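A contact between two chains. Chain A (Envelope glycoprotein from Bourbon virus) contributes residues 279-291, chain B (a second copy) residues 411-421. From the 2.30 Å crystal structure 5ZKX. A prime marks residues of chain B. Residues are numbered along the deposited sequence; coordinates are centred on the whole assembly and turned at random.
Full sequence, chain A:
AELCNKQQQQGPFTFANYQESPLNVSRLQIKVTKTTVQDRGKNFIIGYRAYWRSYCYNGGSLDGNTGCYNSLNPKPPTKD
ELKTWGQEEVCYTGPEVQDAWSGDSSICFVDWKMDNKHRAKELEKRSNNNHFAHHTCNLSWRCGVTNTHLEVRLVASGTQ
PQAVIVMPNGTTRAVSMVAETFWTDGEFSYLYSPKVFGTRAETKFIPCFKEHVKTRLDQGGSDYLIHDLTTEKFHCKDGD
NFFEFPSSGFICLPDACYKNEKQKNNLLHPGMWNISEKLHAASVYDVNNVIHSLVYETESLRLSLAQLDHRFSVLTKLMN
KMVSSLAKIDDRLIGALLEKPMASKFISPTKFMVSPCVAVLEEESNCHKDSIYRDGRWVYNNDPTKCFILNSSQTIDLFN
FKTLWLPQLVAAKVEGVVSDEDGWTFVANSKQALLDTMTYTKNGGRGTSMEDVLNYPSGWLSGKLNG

Chain A, residues 279-291: LHAASVYDVNNVI
Chain B 411-421: AAKVEGVVSDE

The contact is a mainly polar docking of a largely extended segment of chain B along the first turns of a chain A helix, centred on one buried carboxylate, Asp286, and burying 581 Å² in total. The stretches run antiparallel, as the CA pairs His280–Asp420′ (6.3 Å), Ala282–Gly416′ (4.4 Å), Asp286–Val414′ (5.1 Å) and Val290–Ala412′ (5.4 Å) establish.

Residues 280-283 are extended (phi -80 to -94°, psi 137 to 162°), and a regular helix follows from Val284. Ser283 (chi1 p) caps it, its OG accepting from Asp286 N at 3.1 Å. The CA-to-CB bond of Asp286 (chi1 m, chi2 -10°) points toward chain B, and its OD2 accepts from Glu415′ N at 2.9 Å and Gly416′ N at 2.7 Å; N-H...O angles of 136° and 170° make the second bond the straighter. Two waters extend this centre. One accepts from Ser283 OG (2.6 Å) and donates to Asp286 OD1 and Gly416′ O (both 2.7 Å); the other donates to Asp286 OD1 (2.4 Å) and Lys413′ O (2.6 Å).

Residues 412′-414′ are extended (phi -75 to -122°, psi 119 to 154°), but Glu415′ (-122/-19°) breaks the run ahead of Gly416′. Gly416′ has phi/psi 93/-165°, where a CB would jam against the preceding carbonyl. Its bare CA also lies 3.4 Å from Ala281 O, a CA-H...O contact with 132° at the hydrogen.

A turn further along the helix, Val290 CG2 (chi1 t) packs 3.7 Å from Ala412′ CB. Asn289 (chi1 t, chi2 48°) also packs here, its ND2 3.4 Å from Ala412′ CB and hydrogen-bonded elsewhere in the structure.

At the other end, a type I turn from Val418′ to Glu421′ presents Asp420′ (chi1 m, chi2 -22°). Its CB covers one face of the His280 ring (chi1 m, chi2 166°), 3.9 Å from the centroid and 15° off the normal, while its OD2 accepts a weak bond from Ala281 N at 3.3 Å (136°).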

# COMPACT_ATOMS: atom_id res chain seq x y z
N LEU A 279 6.51 -1.57 10.07
CA LEU A 279 6.95 -0.21 10.33
C LEU A 279 6.95 0.64 9.06
O LEU A 279 6.45 1.77 9.06
CB LEU A 279 8.36 -0.20 10.94
CG LEU A 279 8.69 -1.00 12.19
CD1 LEU A 279 10.17 -0.86 12.50
CD2 LEU A 279 7.85 -0.56 13.37
N HIS A 280 7.51 0.10 7.98
CA HIS A 280 7.70 0.85 6.76
C HIS A 280 6.48 0.75 5.86
O HIS A 280 5.87 -0.31 5.72
CB HIS A 280 8.94 0.35 6.01
CG HIS A 280 10.21 0.52 6.78
ND1 HIS A 280 11.38 -0.11 6.43
CD2 HIS A 280 10.50 1.25 7.88
CE1 HIS A 280 12.34 0.22 7.28
NE2 HIS A 280 11.82 1.05 8.17
N ALA A 281 6.12 1.88 5.25
CA ALA A 281 4.93 1.93 4.42
C ALA A 281 5.22 1.38 3.03
O ALA A 281 6.37 1.25 2.60
CB ALA A 281 4.42 3.37 4.32
N ALA A 282 4.15 1.03 2.33
CA ALA A 282 4.25 0.58 0.95
C ALA A 282 4.05 1.75 0.01
O ALA A 282 3.18 2.59 0.21
CB ALA A 282 3.21 -0.51 0.67
N SER A 283 4.88 1.81 -1.03
CA SER A 283 4.84 2.94 -1.94
C SER A 283 3.70 2.78 -2.95
O SER A 283 3.22 1.68 -3.22
CB SER A 283 6.17 3.09 -2.68
OG SER A 283 6.29 2.12 -3.70
N VAL A 284 3.27 3.93 -3.49
CA VAL A 284 2.28 3.95 -4.57
C VAL A 284 2.73 3.05 -5.71
O VAL A 284 1.90 2.41 -6.38
CB VAL A 284 2.05 5.40 -5.04
CG1 VAL A 284 1.37 5.44 -6.40
CG2 VAL A 284 1.25 6.17 -4.01
N TYR A 285 4.04 2.98 -5.95
CA TYR A 285 4.55 2.14 -7.03
C TYR A 285 4.35 0.66 -6.72
O TYR A 285 4.06 -0.13 -7.63
CB TYR A 285 6.02 2.44 -7.28
CG TYR A 285 6.58 1.64 -8.43
CD1 TYR A 285 7.22 0.44 -8.20
CD2 TYR A 285 6.45 2.09 -9.74
CE1 TYR A 285 7.72 -0.30 -9.24
CE2 TYR A 285 6.95 1.35 -10.79
CZ TYR A 285 7.59 0.15 -10.54
OH TYR A 285 8.10 -0.60 -11.57
N ASP A 286 4.51 0.27 -5.46
CA ASP A 286 4.30 -1.13 -5.09
C ASP A 286 2.85 -1.54 -5.34
O ASP A 286 2.59 -2.60 -5.92
CB ASP A 286 4.67 -1.34 -3.62
CG ASP A 286 6.15 -1.15 -3.36
OD1 ASP A 286 6.91 -1.03 -4.34
OD2 ASP A 286 6.54 -1.11 -2.18
N VAL A 287 1.90 -0.70 -4.91
CA VAL A 287 0.49 -1.02 -5.09
C VAL A 287 0.12 -1.02 -6.56
O VAL A 287 -0.67 -1.86 -7.02
CB VAL A 287 -0.37 -0.04 -4.27
CG1 VAL A 287 -1.85 -0.28 -4.54
CG2 VAL A 287 -0.08 -0.20 -2.80
N ASN A 288 0.69 -0.10 -7.34
CA ASN A 288 0.46 -0.10 -8.78
C ASN A 288 1.05 -1.34 -9.44
O ASN A 288 0.55 -1.80 -10.47
CB ASN A 288 1.03 1.17 -9.41
CG ASN A 288 0.05 2.33 -9.39
OD1 ASN A 288 -1.14 2.14 -9.17
ND2 ASN A 288 0.55 3.53 -9.62
N ASN A 289 2.12 -1.90 -8.86
CA ASN A 289 2.66 -3.17 -9.36
C ASN A 289 1.70 -4.32 -9.09
O ASN A 289 1.49 -5.17 -9.96
CB ASN A 289 4.02 -3.44 -8.72
CG ASN A 289 4.86 -4.42 -9.50
OD1 ASN A 289 5.01 -4.30 -10.72
ND2 ASN A 289 5.43 -5.39 -8.81
N VAL A 290 1.11 -4.37 -7.89
CA VAL A 290 0.09 -5.37 -7.60
C VAL A 290 -1.09 -5.21 -8.55
O VAL A 290 -1.69 -6.20 -8.99
CB VAL A 290 -0.34 -5.27 -6.13
CG1 VAL A 290 -1.60 -6.09 -5.86
CG2 VAL A 290 0.79 -5.72 -5.21
N ILE A 291 -1.44 -3.97 -8.88
CA ILE A 291 -2.51 -3.72 -9.84
C ILE A 291 -2.15 -4.32 -11.19
O ILE A 291 -2.98 -4.98 -11.84
CB ILE A 291 -2.78 -2.21 -9.95
CG1 ILE A 291 -3.55 -1.72 -8.72
CG2 ILE A 291 -3.55 -1.89 -11.23
CD1 ILE A 291 -3.83 -0.24 -8.74
N ALA B 411 3.32 -12.99 -7.85
CA ALA B 411 3.64 -12.27 -6.62
C ALA B 411 4.40 -11.00 -6.98
O ALA B 411 5.56 -11.07 -7.42
CB ALA B 411 4.45 -13.13 -5.65
N ALA B 412 3.77 -9.85 -6.79
CA ALA B 412 4.37 -8.58 -7.15
C ALA B 412 5.44 -8.17 -6.14
O ALA B 412 5.40 -8.56 -4.97
CB ALA B 412 3.31 -7.48 -7.24
N LYS B 413 6.40 -7.37 -6.60
CA LYS B 413 7.50 -6.92 -5.77
C LYS B 413 7.08 -5.71 -4.93
O LYS B 413 6.53 -4.74 -5.46
CB LYS B 413 8.70 -6.57 -6.64
CG LYS B 413 9.92 -6.09 -5.86
CD LYS B 413 10.86 -5.33 -6.77
CE LYS B 413 11.22 -6.16 -7.98
NZ LYS B 413 12.13 -5.43 -8.90
N VAL B 414 7.36 -5.77 -3.63
CA VAL B 414 7.04 -4.69 -2.70
C VAL B 414 8.34 -4.25 -2.03
O VAL B 414 8.98 -5.05 -1.34
CB VAL B 414 6.01 -5.13 -1.64
CG1 VAL B 414 5.77 -4.01 -0.65
CG2 VAL B 414 4.71 -5.55 -2.30
N GLU B 415 8.71 -2.98 -2.21
CA GLU B 415 9.98 -2.48 -1.72
C GLU B 415 9.88 -1.30 -0.76
O GLU B 415 10.85 -1.04 -0.04
CB GLU B 415 10.89 -2.07 -2.90
CG GLU B 415 11.60 -3.22 -3.57
CD GLU B 415 12.72 -2.77 -4.49
OE1 GLU B 415 12.74 -1.58 -4.87
OE2 GLU B 415 13.59 -3.60 -4.83
N GLY B 416 8.77 -0.58 -0.73
CA GLY B 416 8.63 0.54 0.18
C GLY B 416 9.04 1.86 -0.44
O GLY B 416 9.19 1.99 -1.66
N VAL B 417 9.22 2.86 0.43
CA VAL B 417 9.52 4.22 -0.00
C VAL B 417 10.99 4.53 0.22
O VAL B 417 11.71 3.83 0.94
CB VAL B 417 8.62 5.25 0.71
CG1 VAL B 417 7.15 4.94 0.45
CG2 VAL B 417 8.91 5.28 2.21
N VAL B 418 11.45 5.61 -0.42
CA VAL B 418 12.87 5.97 -0.38
C VAL B 418 13.29 6.43 1.01
O VAL B 418 14.37 6.06 1.50
CB VAL B 418 13.18 7.04 -1.44
CG1 VAL B 418 14.47 7.78 -1.11
CG2 VAL B 418 13.28 6.42 -2.83
N SER B 419 12.46 7.24 1.67
CA SER B 419 12.81 7.75 2.99
C SER B 419 13.02 6.63 4.00
O SER B 419 13.76 6.79 4.97
CB SER B 419 11.74 8.72 3.49
OG SER B 419 10.44 8.19 3.30
N ASP B 420 12.40 5.47 3.77
CA ASP B 420 12.55 4.34 4.68
C ASP B 420 13.85 3.58 4.46
O ASP B 420 14.14 2.66 5.23
CB ASP B 420 11.38 3.37 4.52
CG ASP B 420 10.14 3.83 5.25
OD1 ASP B 420 10.26 4.64 6.20
OD2 ASP B 420 9.04 3.38 4.88
N GLU B 421 14.64 3.93 3.45
CA GLU B 421 15.89 3.24 3.20
C GLU B 421 16.87 3.49 4.35
O GLU B 421 16.83 4.53 5.00
CB GLU B 421 16.50 3.67 1.88
CG GLU B 421 15.68 3.24 0.68
CD GLU B 421 16.21 3.79 -0.63
OE1 GLU B 421 17.37 4.23 -0.66
OE2 GLU B 421 15.46 3.77 -1.63
O HOH W 1 8.61 1.11 -4.13
O HOH W 2 7.44 -2.48 -6.23